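Local coordinates for protein cryptic loci regulator 2 (Schizosaccharomyces pombe 972h-, PDB 5IKJ) that acts upstream of histone deacetylases to promote transcriptional silencing and is required for proper nucleosome positioning at heterochromatic loci, at residues Trp19-Ser24 / Tyr191-Asp196; Thr149-Tyr154 / Phe169-His174; Val183-His188 / Cys205-Ser210. One frame throughout, in Å; residues are numbered along the deposited sequence.

Contact 1 (Trp19-Ser24 / Tyr191-Asp196); sequences WSDGRS and YWLISD
W19 meets W192 and L193 on the last turns of helix 183-195. Apolar contacts make up most of the contact. CD2 of L193 sits over one face of the W19 indole, off toward the rim. It lies 3.9 Å from the centroid of the six-membered ring of W19, a CH-pi contact. The nearest atom of that ring is CZ2 of W19, 3.6 Å from CD2 of L193. In W19, CG stands between the residue's own backbone N and carbonyl carbon (chi1 87°), and the turn about the next bond then lays the indole against the helix. At the edge of the same ring, near its plane, comes W192: its CH2 is 3.8 Å from CZ2 of W19. The two tryptophan rings meet obliquely, with planes 68° apart.

The polar contacts are fewer. NE1 of W19 gives a weak hydrogen bond to O of L193, 2.9 Å long and bent to 122°. That carbonyl also takes a weak hydrogen bond from a polar side chain of a second protein chain. Within segment 191-196, NE1 of W192 makes a weak bond of 2.7 Å to OD2 of D196, and it also bonds to O of N200. In the loop, OG of S20 accepts from N of G22 at 2.9 Å, an ST turn.

D21 joins the two kinds. Its OD1 lies 3.7 Å from CD2 of L193, but its polar partners are OH of Y151 for OD1 and NE2 of H189 for OD2. H189 is a zinc ligand, so D21 is a second-shell residue. The carboxylate would probably help to fix the turn of the imidazole and make that ring a stronger donor to the metal.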
loop_
_atom_site.group_PDB
_atom_site.type_symbol
_atom_site.label_atom_id
_atom_site.label_comp_id
_atom_site.label_asym_id
_atom_site.label_seq_id
_atom_site.Cartn_x
_atom_site.Cartn_y
_atom_site.Cartn_z
ATOM N N TRP A 19 -1.869 0.079 -27.369
ATOM C CA TRP A 19 -3.136 -0.180 -28.034
ATOM C C TRP A 19 -4.106 0.955 -27.731
ATOM O O TRP A 19 -3.915 1.730 -26.790
ATOM C CB TRP A 19 -3.738 -1.525 -27.600
ATOM C CG TRP A 19 -4.586 -1.442 -26.370
ATOM C CD1 TRP A 19 -4.156 -1.361 -25.078
ATOM C CD2 TRP A 19 -6.019 -1.444 -26.317
ATOM N NE1 TRP A 19 -5.233 -1.306 -24.224
ATOM C CE2 TRP A 19 -6.386 -1.356 -24.960
ATOM C CE3 TRP A 19 -7.024 -1.508 -27.286
ATOM C CZ2 TRP A 19 -7.718 -1.331 -24.548
ATOM C CZ3 TRP A 19 -8.345 -1.482 -26.875
ATOM C CH2 TRP A 19 -8.679 -1.395 -25.519
ATOM N N SER A 20 -5.158 1.039 -28.543
ATOM C CA SER A 20 -6.136 2.110 -28.424
ATOM C C SER A 20 -7.500 1.609 -28.874
ATOM O O SER A 20 -7.611 0.901 -29.878
ATOM C CB SER A 20 -5.729 3.330 -29.260
ATOM O OG SER A 20 -6.829 4.201 -29.458
ATOM N N ASP A 21 -8.533 1.983 -28.121
ATOM C CA ASP A 21 -9.915 1.709 -28.488
ATOM C C ASP A 21 -10.531 2.834 -29.310
ATOM O O ASP A 21 -11.734 2.794 -29.591
ATOM C CB ASP A 21 -10.754 1.474 -27.229
ATOM C CG ASP A 21 -10.926 2.733 -26.399
ATOM O OD1 ASP A 21 -10.058 3.629 -26.484
ATOM O OD2 ASP A 21 -11.929 2.830 -25.663
ATOM N N GLY A 22 -9.737 3.827 -29.704
ATOM C CA GLY A 22 -10.288 4.974 -30.401
ATOM C C GLY A 22 -10.942 4.588 -31.712
ATOM O O GLY A 22 -10.523 3.650 -32.394
ATOM N N ARG A 23 -11.989 5.331 -32.067
ATOM C CA ARG A 23 -12.716 5.128 -33.314
ATOM C C ARG A 23 -12.751 6.446 -34.071
ATOM O O ARG A 23 -13.311 7.433 -33.582
ATOM C CB ARG A 23 -14.136 4.615 -33.054
ATOM C CG ARG A 23 -14.175 3.279 -32.332
ATOM C CD ARG A 23 -15.510 2.568 -32.501
ATOM N NE ARG A 23 -15.434 1.503 -33.501
ATOM C CZ ARG A 23 -16.072 1.491 -34.671
ATOM N NH1 ARG A 23 -16.874 2.486 -35.028
ATOM N NH2 ARG A 23 -15.913 0.462 -35.492
ATOM N N SER A 24 -12.149 6.459 -35.262
ATOM C CA SER A 24 -12.077 7.684 -36.049
ATOM C C SER A 24 -13.460 8.237 -36.367
ATOM O O SER A 24 -13.628 9.457 -36.478
ATOM C CB SER A 24 -11.305 7.426 -37.343
ATOM O OG SER A 24 -11.981 6.484 -38.159
ATOM N N TYR A 191 -5.329 6.077 -18.489
ATOM C CA TYR A 191 -4.689 5.182 -17.535
ATOM C C TYR A 191 -5.209 3.756 -17.681
ATOM O O TYR A 191 -4.456 2.793 -17.502
ATOM C CB TYR A 191 -4.917 5.705 -16.119
ATOM C CG TYR A 191 -4.367 4.823 -15.026
ATOM C CD1 TYR A 191 -3.016 4.842 -14.705
ATOM C CD2 TYR A 191 -5.202 3.984 -14.303
ATOM C CE1 TYR A 191 -2.512 4.041 -13.700
ATOM C CE2 TYR A 191 -4.707 3.181 -13.297
ATOM C CZ TYR A 191 -3.362 3.214 -13.000
ATOM O OH TYR A 191 -2.866 2.412 -11.998
ATOM N N TRP A 192 -6.494 3.603 -18.009
ATOM C CA TRP A 192 -7.047 2.274 -18.250
ATOM C C TRP A 192 -6.455 1.647 -19.506
ATOM O O TRP A 192 -6.235 0.432 -19.555
ATOM C CB TRP A 192 -8.568 2.360 -18.360
ATOM C CG TRP A 192 -9.220 1.086 -18.794
ATOM C CD1 TRP A 192 -9.518 0.009 -18.012
ATOM C CD2 TRP A 192 -9.667 0.757 -20.116
ATOM N NE1 TRP A 192 -10.118 -0.972 -18.764
ATOM C CE2 TRP A 192 -10.220 -0.537 -20.059
ATOM C CE3 TRP A 192 -9.649 1.430 -21.342
ATOM C CZ2 TRP A 192 -10.752 -1.172 -21.180
ATOM C CZ3 TRP A 192 -10.176 0.797 -22.454
ATOM C CH2 TRP A 192 -10.721 -0.490 -22.365
ATOM N N LEU A 193 -6.190 2.460 -20.532
ATOM C CA LEU A 193 -5.663 1.927 -21.784
ATOM C C LEU A 193 -4.290 1.301 -21.589
ATOM O O LEU A 193 -3.969 0.287 -22.219
ATOM C CB LEU A 193 -5.597 3.031 -22.840
ATOM C CG LEU A 193 -6.902 3.381 -23.556
ATOM C CD1 LEU A 193 -6.705 4.612 -24.427
ATOM C CD2 LEU A 193 -7.397 2.207 -24.393
ATOM N N ILE A 194 -3.463 1.885 -20.722
ATOM C CA ILE A 194 -2.110 1.379 -20.529
ATOM C C ILE A 194 -2.003 0.379 -19.382
ATOM O O ILE A 194 -0.997 -0.341 -19.297
ATOM C CB ILE A 194 -1.118 2.530 -20.289
ATOM C CG1 ILE A 194 -1.454 3.271 -19.004
ATOM C CG2 ILE A 194 -1.108 3.491 -21.469
ATOM C CD1 ILE A 194 -0.639 2.838 -17.823
ATOM N N SER A 195 -3.001 0.310 -18.500
ATOM C CA SER A 195 -2.932 -0.534 -17.311
ATOM C C SER A 195 -3.713 -1.837 -17.453
ATOM O O SER A 195 -3.184 -2.908 -17.143
ATOM C CB SER A 195 -3.437 0.238 -16.087
ATOM O OG SER A 195 -2.464 1.165 -15.636
ATOM N N ASP A 196 -4.961 -1.774 -17.909
ATOM C CA ASP A 196 -5.810 -2.964 -17.962
ATOM C C ASP A 196 -5.337 -3.857 -19.101
ATOM O O ASP A 196 -5.618 -3.599 -20.272
ATOM C CB ASP A 196 -7.273 -2.572 -18.134
ATOM C CG ASP A 196 -8.211 -3.766 -18.043
ATOM O OD1 ASP A 196 -7.733 -4.881 -17.746
ATOM O OD2 ASP A 196 -9.428 -3.585 -18.260
#

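Contact 2 (Thr149-Tyr154 / Phe169-His174)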
loop_
_atom_site.group_PDB
_atom_site.type_symbol
_atom_site.label_atom_id
_atom_site.label_comp_id
_atom_site.label_asym_id
_atom_site.label_seq_id
_atom_site.Cartn_x
_atom_site.Cartn_y
_atom_site.Cartn_z
ATOM N N THR A 149 -4.083 6.307 -30.892
ATOM C CA THR A 149 -4.598 6.192 -32.250
ATOM C C THR A 149 -6.102 6.432 -32.285
ATOM O O THR A 149 -6.848 5.926 -31.445
ATOM C CB THR A 149 -4.272 4.805 -32.818
ATOM O OG1 THR A 149 -2.851 4.666 -32.947
ATOM C CG2 THR A 149 -4.924 4.594 -34.186
ATOM N N ASN A 150 -6.533 7.228 -33.264
ATOM C CA ASN A 150 -7.933 7.537 -33.568
ATOM C C ASN A 150 -8.567 8.518 -32.588
ATOM O O ASN A 150 -9.793 8.703 -32.635
ATOM C CB ASN A 150 -8.801 6.275 -33.636
ATOM C CG ASN A 150 -8.578 5.486 -34.911
ATOM O OD1 ASN A 150 -7.548 5.626 -35.568
ATOM N ND2 ASN A 150 -9.553 4.660 -35.273
ATOM N N TYR A 151 -7.795 9.156 -31.713
ATOM C CA TYR A 151 -8.299 10.239 -30.880
ATOM C C TYR A 151 -7.918 11.579 -31.496
ATOM O O TYR A 151 -6.809 11.744 -32.013
ATOM C CB TYR A 151 -7.754 10.144 -29.452
ATOM C CG TYR A 151 -8.497 9.155 -28.577
ATOM C CD1 TYR A 151 -8.207 7.797 -28.626
ATOM C CD2 TYR A 151 -9.488 9.581 -27.702
ATOM C CE1 TYR A 151 -8.885 6.893 -27.829
ATOM C CE2 TYR A 151 -10.171 8.684 -26.900
ATOM C CZ TYR A 151 -9.865 7.340 -26.968
ATOM O OH TYR A 151 -10.540 6.440 -26.174
ATOM N N GLN A 152 -8.846 12.535 -31.437
ATOM C CA GLN A 152 -8.660 13.849 -32.041
ATOM C C GLN A 152 -8.985 14.927 -31.017
ATOM O O GLN A 152 -10.040 14.883 -30.375
ATOM C CB GLN A 152 -9.541 14.014 -33.284
ATOM C CG GLN A 152 -9.306 15.308 -34.050
ATOM C CD GLN A 152 -7.920 15.387 -34.655
ATOM O OE1 GLN A 152 -7.144 16.290 -34.340
ATOM N NE2 GLN A 152 -7.602 14.444 -35.533
ATOM N N LEU A 153 -8.079 15.889 -30.870
ATOM C CA LEU A 153 -8.242 16.984 -29.924
ATOM C C LEU A 153 -8.857 18.198 -30.613
ATOM O O LEU A 153 -8.675 18.413 -31.814
ATOM C CB LEU A 153 -6.892 17.357 -29.309
ATOM C CG LEU A 153 -6.882 18.447 -28.237
ATOM C CD1 LEU A 153 -7.582 17.973 -26.972
ATOM C CD2 LEU A 153 -5.453 18.872 -27.939
ATOM N N TYR A 154 -9.591 18.993 -29.836
ATOM C CA TYR A 154 -10.279 20.164 -30.362
ATOM C C TYR A 154 -10.291 21.269 -29.317
ATOM O O TYR A 154 -10.241 21.006 -28.113
ATOM C CB TYR A 154 -11.727 19.850 -30.760
ATOM C CG TYR A 154 -11.873 18.840 -31.872
ATOM C CD1 TYR A 154 -11.796 17.478 -31.612
ATOM C CD2 TYR A 154 -12.109 19.247 -33.177
ATOM C CE1 TYR A 154 -11.937 16.552 -32.623
ATOM C CE2 TYR A 154 -12.250 18.327 -34.196
ATOM C CZ TYR A 154 -12.164 16.981 -33.914
ATOM O OH TYR A 154 -12.303 16.060 -34.928
ATOM N N PHE A 169 -11.254 22.115 -24.123
ATOM C CA PHE A 169 -10.489 21.276 -25.039
ATOM C C PHE A 169 -11.095 19.878 -25.028
ATOM O O PHE A 169 -10.950 19.139 -24.049
ATOM C CB PHE A 169 -9.013 21.256 -24.646
ATOM C CG PHE A 169 -8.376 22.618 -24.643
ATOM C CD1 PHE A 169 -7.918 23.185 -25.821
ATOM C CD2 PHE A 169 -8.245 23.335 -23.466
ATOM C CE1 PHE A 169 -7.336 24.439 -25.824
ATOM C CE2 PHE A 169 -7.663 24.590 -23.461
ATOM C CZ PHE A 169 -7.209 25.142 -24.643
ATOM N N TRP A 170 -11.768 19.520 -26.118
ATOM C CA TRP A 170 -12.508 18.270 -26.214
ATOM C C TRP A 170 -11.704 17.233 -26.988
ATOM O O TRP A 170 -11.107 17.539 -28.025
ATOM C CB TRP A 170 -13.861 18.490 -26.896
ATOM C CG TRP A 170 -14.850 19.244 -26.060
ATOM C CD1 TRP A 170 -14.593 19.968 -24.931
ATOM C CD2 TRP A 170 -16.258 19.340 -26.286
ATOM N NE1 TRP A 170 -15.757 20.511 -24.443
ATOM C CE2 TRP A 170 -16.793 20.140 -25.257
ATOM C CE3 TRP A 170 -17.120 18.828 -27.261
ATOM C CZ2 TRP A 170 -18.151 20.438 -25.174
ATOM C CZ3 TRP A 170 -18.465 19.126 -27.179
ATOM C CH2 TRP A 170 -18.969 19.924 -26.144
ATOM N N LEU A 171 -11.695 16.003 -26.478
ATOM C CA LEU A 171 -11.024 14.879 -27.126
ATOM C C LEU A 171 -12.078 13.854 -27.529
ATOM O O LEU A 171 -12.704 13.228 -26.667
ATOM C CB LEU A 171 -9.984 14.257 -26.197
ATOM C CG LEU A 171 -9.082 13.196 -26.835
ATOM C CD1 LEU A 171 -8.058 13.846 -27.750
ATOM C CD2 LEU A 171 -8.402 12.358 -25.769
ATOM N N TYR A 172 -12.277 13.689 -28.832
ATOM C CA TYR A 172 -13.162 12.661 -29.359
ATOM C C TYR A 172 -12.372 11.392 -29.668
ATOM O O TYR A 172 -11.142 11.400 -29.758
ATOM C CB TYR A 172 -13.874 13.147 -30.622
ATOM C CG TYR A 172 -15.022 14.105 -30.372
ATOM C CD1 TYR A 172 -14.795 15.465 -30.202
ATOM C CD2 TYR A 172 -16.334 13.650 -30.326
ATOM C CE1 TYR A 172 -15.843 16.344 -29.982
ATOM C CE2 TYR A 172 -17.388 14.521 -30.106
ATOM C CZ TYR A 172 -17.135 15.866 -29.935
ATOM O OH TYR A 172 -18.179 16.736 -29.717
ATOM N N GLY A 173 -13.104 10.291 -29.835
ATOM C CA GLY A 173 -12.495 9.008 -30.130
ATOM C C GLY A 173 -13.083 7.871 -29.322
ATOM O O GLY A 173 -13.030 6.711 -29.739
ATOM N N HIS A 174 -13.653 8.191 -28.166
ATOM C CA HIS A 174 -14.184 7.158 -27.292
ATOM C C HIS A 174 -15.322 6.418 -27.993
ATOM O O HIS A 174 -16.145 7.046 -28.670
ATOM C CB HIS A 174 -14.679 7.773 -25.982
ATOM C CG HIS A 174 -14.990 6.767 -24.919
ATOM N ND1 HIS A 174 -16.234 6.193 -24.777
ATOM C CD2 HIS A 174 -14.217 6.233 -23.944
ATOM C CE1 HIS A 174 -16.216 5.350 -23.761
ATOM N NE2 HIS A 174 -15.002 5.356 -23.239
#
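Y151 packs tightly against the end of strand 168-172. CA of G173 lies over one face of its ring, 4.1 Å from the ring centroid. The ring is also touched by L171, whose CD2 is 3.6 Å from CD2 of Y151; the two side chains cross at about a right angle. G173 has backbone angles (phi 136°) that call for glycine, and a CB there would clash with CD2 of Y151. An alanine in place of Y151 would probably leave the D21 carboxylate without its phenol partner and open a gap beside L171 and G173.

The two segments are the arms of an antiparallel beta hairpin, strands 152-156 and 168-172. N of Q152 bonds to O of Y172 at 3.1 Å, and N of Y172 returns a 3.0 Å bond to O of Q152. Further on, N of W170 bonds to O of Y154 at 2.9 Å, while N of Y154 makes a weak bond to O of W170. L153 and L171 turn to the face covered by helix 50-67, with CB of L153 4.0 Å from CD1 of L171.

On the other face Y154 and W170 are buried, but Q152 and Y172 form a looser, partly exposed side. The edge of the Y172 ring points at the face of Y154 in an offset edge-to-face pair, planes at 85°. The end of Q152 leads away from strand 168-172 and touches W27.

Contact 3 (Val183-His188 / Cys205-Ser210). With ZN (zinc ion), chain C.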
loop_
_atom_site.group_PDB
_atom_site.type_symbol
_atom_site.label_atom_id
_atom_site.label_comp_id
_atom_site.label_asym_id
_atom_site.label_seq_id
_atom_site.Cartn_x
_atom_site.Cartn_y
_atom_site.Cartn_z
ATOM N N VAL A 183 -8.943 17.459 -19.964
ATOM C CA VAL A 183 -7.816 16.534 -19.910
ATOM C C VAL A 183 -7.923 15.646 -18.681
ATOM O O VAL A 183 -7.442 14.506 -18.682
ATOM C CB VAL A 183 -6.486 17.313 -19.928
ATOM C CG1 VAL A 183 -6.365 18.207 -18.696
ATOM C CG2 VAL A 183 -5.306 16.356 -20.022
ATOM N N ASN A 184 -8.556 16.146 -17.618
ATOM C CA ASN A 184 -8.672 15.372 -16.386
ATOM C C ASN A 184 -9.605 14.181 -16.566
ATOM O O ASN A 184 -9.364 13.110 -15.999
ATOM C CB ASN A 184 -9.161 16.276 -15.254
ATOM C CG ASN A 184 -8.339 17.546 -15.128
ATOM O OD1 ASN A 184 -8.721 18.599 -15.641
ATOM N ND2 ASN A 184 -7.201 17.452 -14.447
ATOM N N ASP A 185 -10.673 14.344 -17.349
ATOM C CA ASP A 185 -11.592 13.233 -17.580
ATOM C C ASP A 185 -10.966 12.180 -18.485
ATOM O O ASP A 185 -11.151 10.977 -18.266
ATOM C CB ASP A 185 -12.901 13.751 -18.179
ATOM C CG ASP A 185 -13.729 14.538 -17.181
ATOM O OD1 ASP A 185 -13.489 14.402 -15.963
ATOM O OD2 ASP A 185 -14.628 15.288 -17.616
ATOM N N PHE A 186 -10.224 12.610 -19.509
ATOM C CA PHE A 186 -9.554 11.660 -20.389
ATOM C C PHE A 186 -8.509 10.842 -19.645
ATOM O O PHE A 186 -8.293 9.671 -19.972
ATOM C CB PHE A 186 -8.897 12.393 -21.558
ATOM C CG PHE A 186 -7.932 11.543 -22.336
ATOM C CD1 PHE A 186 -8.381 10.462 -23.074
ATOM C CD2 PHE A 186 -6.577 11.825 -22.327
ATOM C CE1 PHE A 186 -7.497 9.678 -23.792
ATOM C CE2 PHE A 186 -5.686 11.045 -23.043
ATOM C CZ PHE A 186 -6.148 9.969 -23.776
ATOM N N LEU A 187 -7.857 11.435 -18.642
ATOM C CA LEU A 187 -6.728 10.771 -17.998
ATOM C C LEU A 187 -7.119 9.406 -17.446
ATOM O O LEU A 187 -6.339 8.450 -17.533
ATOM C CB LEU A 187 -6.165 11.648 -16.881
ATOM C CG LEU A 187 -4.906 12.452 -17.204
ATOM C CD1 LEU A 187 -4.501 13.253 -15.987
ATOM C CD2 LEU A 187 -3.755 11.551 -17.646
ATOM N N HIS A 188 -8.314 9.294 -16.868
ATOM C CA HIS A 188 -8.729 8.015 -16.301
ATOM C C HIS A 188 -8.866 6.953 -17.385
ATOM O O HIS A 188 -8.481 5.797 -17.179
ATOM C CB HIS A 188 -10.037 8.186 -15.531
ATOM C CG HIS A 188 -9.897 9.018 -14.295
ATOM N ND1 HIS A 188 -9.394 8.514 -13.115
ATOM C CD2 HIS A 188 -10.182 10.321 -14.058
ATOM C CE1 HIS A 188 -9.379 9.469 -12.202
ATOM N NE2 HIS A 188 -9.852 10.575 -12.749
ATOM N N CYS A 205 -12.385 3.763 -14.696
ATOM C CA CYS A 205 -13.055 4.713 -13.817
ATOM C C CYS A 205 -13.514 5.974 -14.537
ATOM O O CYS A 205 -14.124 6.841 -13.901
ATOM C CB CYS A 205 -12.129 5.113 -12.663
ATOM S SG CYS A 205 -11.430 3.734 -11.734
ATOM N N CYS A 206 -13.246 6.102 -15.834
ATOM C CA CYS A 206 -13.520 7.352 -16.523
ATOM C C CYS A 206 -15.024 7.572 -16.659
ATOM O O CYS A 206 -15.832 6.649 -16.532
ATOM C CB CYS A 206 -12.857 7.367 -17.901
ATOM S SG CYS A 206 -13.915 6.811 -19.256
ATOM N N VAL A 207 -15.394 8.823 -16.943
ATOM C CA VAL A 207 -16.801 9.210 -16.920
ATOM C C VAL A 207 -17.572 8.530 -18.042
ATOM O O VAL A 207 -18.762 8.228 -17.890
ATOM C CB VAL A 207 -16.943 10.743 -17.011
ATOM C CG1 VAL A 207 -18.368 11.161 -16.668
ATOM C CG2 VAL A 207 -15.948 11.445 -16.093
ATOM N N LEU A 208 -16.924 8.274 -19.180
ATOM C CA LEU A 208 -17.641 7.759 -20.340
ATOM C C LEU A 208 -17.851 6.252 -20.271
ATOM O O LEU A 208 -18.794 5.738 -20.883
ATOM C CB LEU A 208 -16.894 8.136 -21.622
ATOM C CG LEU A 208 -16.745 9.638 -21.888
ATOM C CD1 LEU A 208 -16.016 9.875 -23.203
ATOM C CD2 LEU A 208 -18.093 10.348 -21.900
ATOM N N CYS A 209 -17.002 5.531 -19.540
ATOM C CA CYS A 209 -17.211 4.104 -19.329
ATOM C C CYS A 209 -18.035 3.814 -18.084
ATOM O O CYS A 209 -18.722 2.788 -18.032
ATOM C CB CYS A 209 -15.867 3.378 -19.213
ATOM S SG CYS A 209 -14.737 3.656 -20.597
ATOM N N SER A 210 -17.989 4.697 -17.083
ATOM C CA SER A 210 -18.609 4.439 -15.793
ATOM C C SER A 210 -19.834 5.294 -15.508
ATOM O O SER A 210 -20.630 4.925 -14.640
ATOM C CB SER A 210 -17.587 4.657 -14.666
ATOM O OG SER A 210 -16.530 3.719 -14.752
HETATM ZN ZN ZN C . -12.822 4.760 -19.775
HETATM O O HOH W 1 -9.533 3.907 -15.208
#
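This contact belongs to a zinc site of three cysteines and one histidine, made by H189, C204, C206 and C209. The segment 205-210 supplies the CxxC part of it, and 183-188 is the helix turn just before H189. SG of C206 binds the zinc ion at 2.4 Å. SG of C209 binds it at 2.4 Å as well. In C209, SG is anti to the carbonyl carbon and beside the backbone N (chi1 -54°), and in this position it reaches the metal.

C206 has a second task. It is the N-cap of the short helix 207-210, and its SG accepts a hydrogen bond from N of C209. That bond is 3.4 Å long, with an angle of 151° at the hydrogen. An N-H...S bond of this kind is familiar from CxxC zinc sites. It probably helps to hold the turn and would probably temper the negative charge on the sulfur.

Across the contact the touch is slight, van der Waals contact only, with no direct hydrogen bond. CB of H188 rests 3.7 Å from CA of C206. One turn earlier, O of D185 is 4.0 Å from CB of C206. The carboxylate of D185 comes up to V207, where its OD1 lies 3.8 Å from CG2; the two side chains run obliquely to each other.

C205 sits between two zinc ligands but is not one itself. Its side chain touches R217, K218 and Q221 on helix 214-237, so the loop is flanked by a second helix. The polar tie between the segments goes through one water. It donates to O of H188 at 2.9 Å and accepts from N of C205 at 2.9 Å.

In the fold
The three contacts lie close together near one zinc ion, on one side of the chain's centre, with their own centres 12 to 13 Å apart. Contacts 1 and 3 share helix 183-195, which follows strand 168-172 of contact 2. Contacts 1 and 2 touch directly: OG of S20 lies 2.6 Å from O of T149, a probable hydrogen bond. Through the D21-Y151 pair contact 2 also reaches the second shell of H189. Contact 2 packs on contact 3 where CD2 of L171 is 3.3 Å from CD1 of F186 and NE2 of H174 is 3.2 Å from SG of C209. Contact 3 supplies two zinc ligands. The side chains of H174 (about 4 Å) and W192 (about 5 Å) lie near the metal.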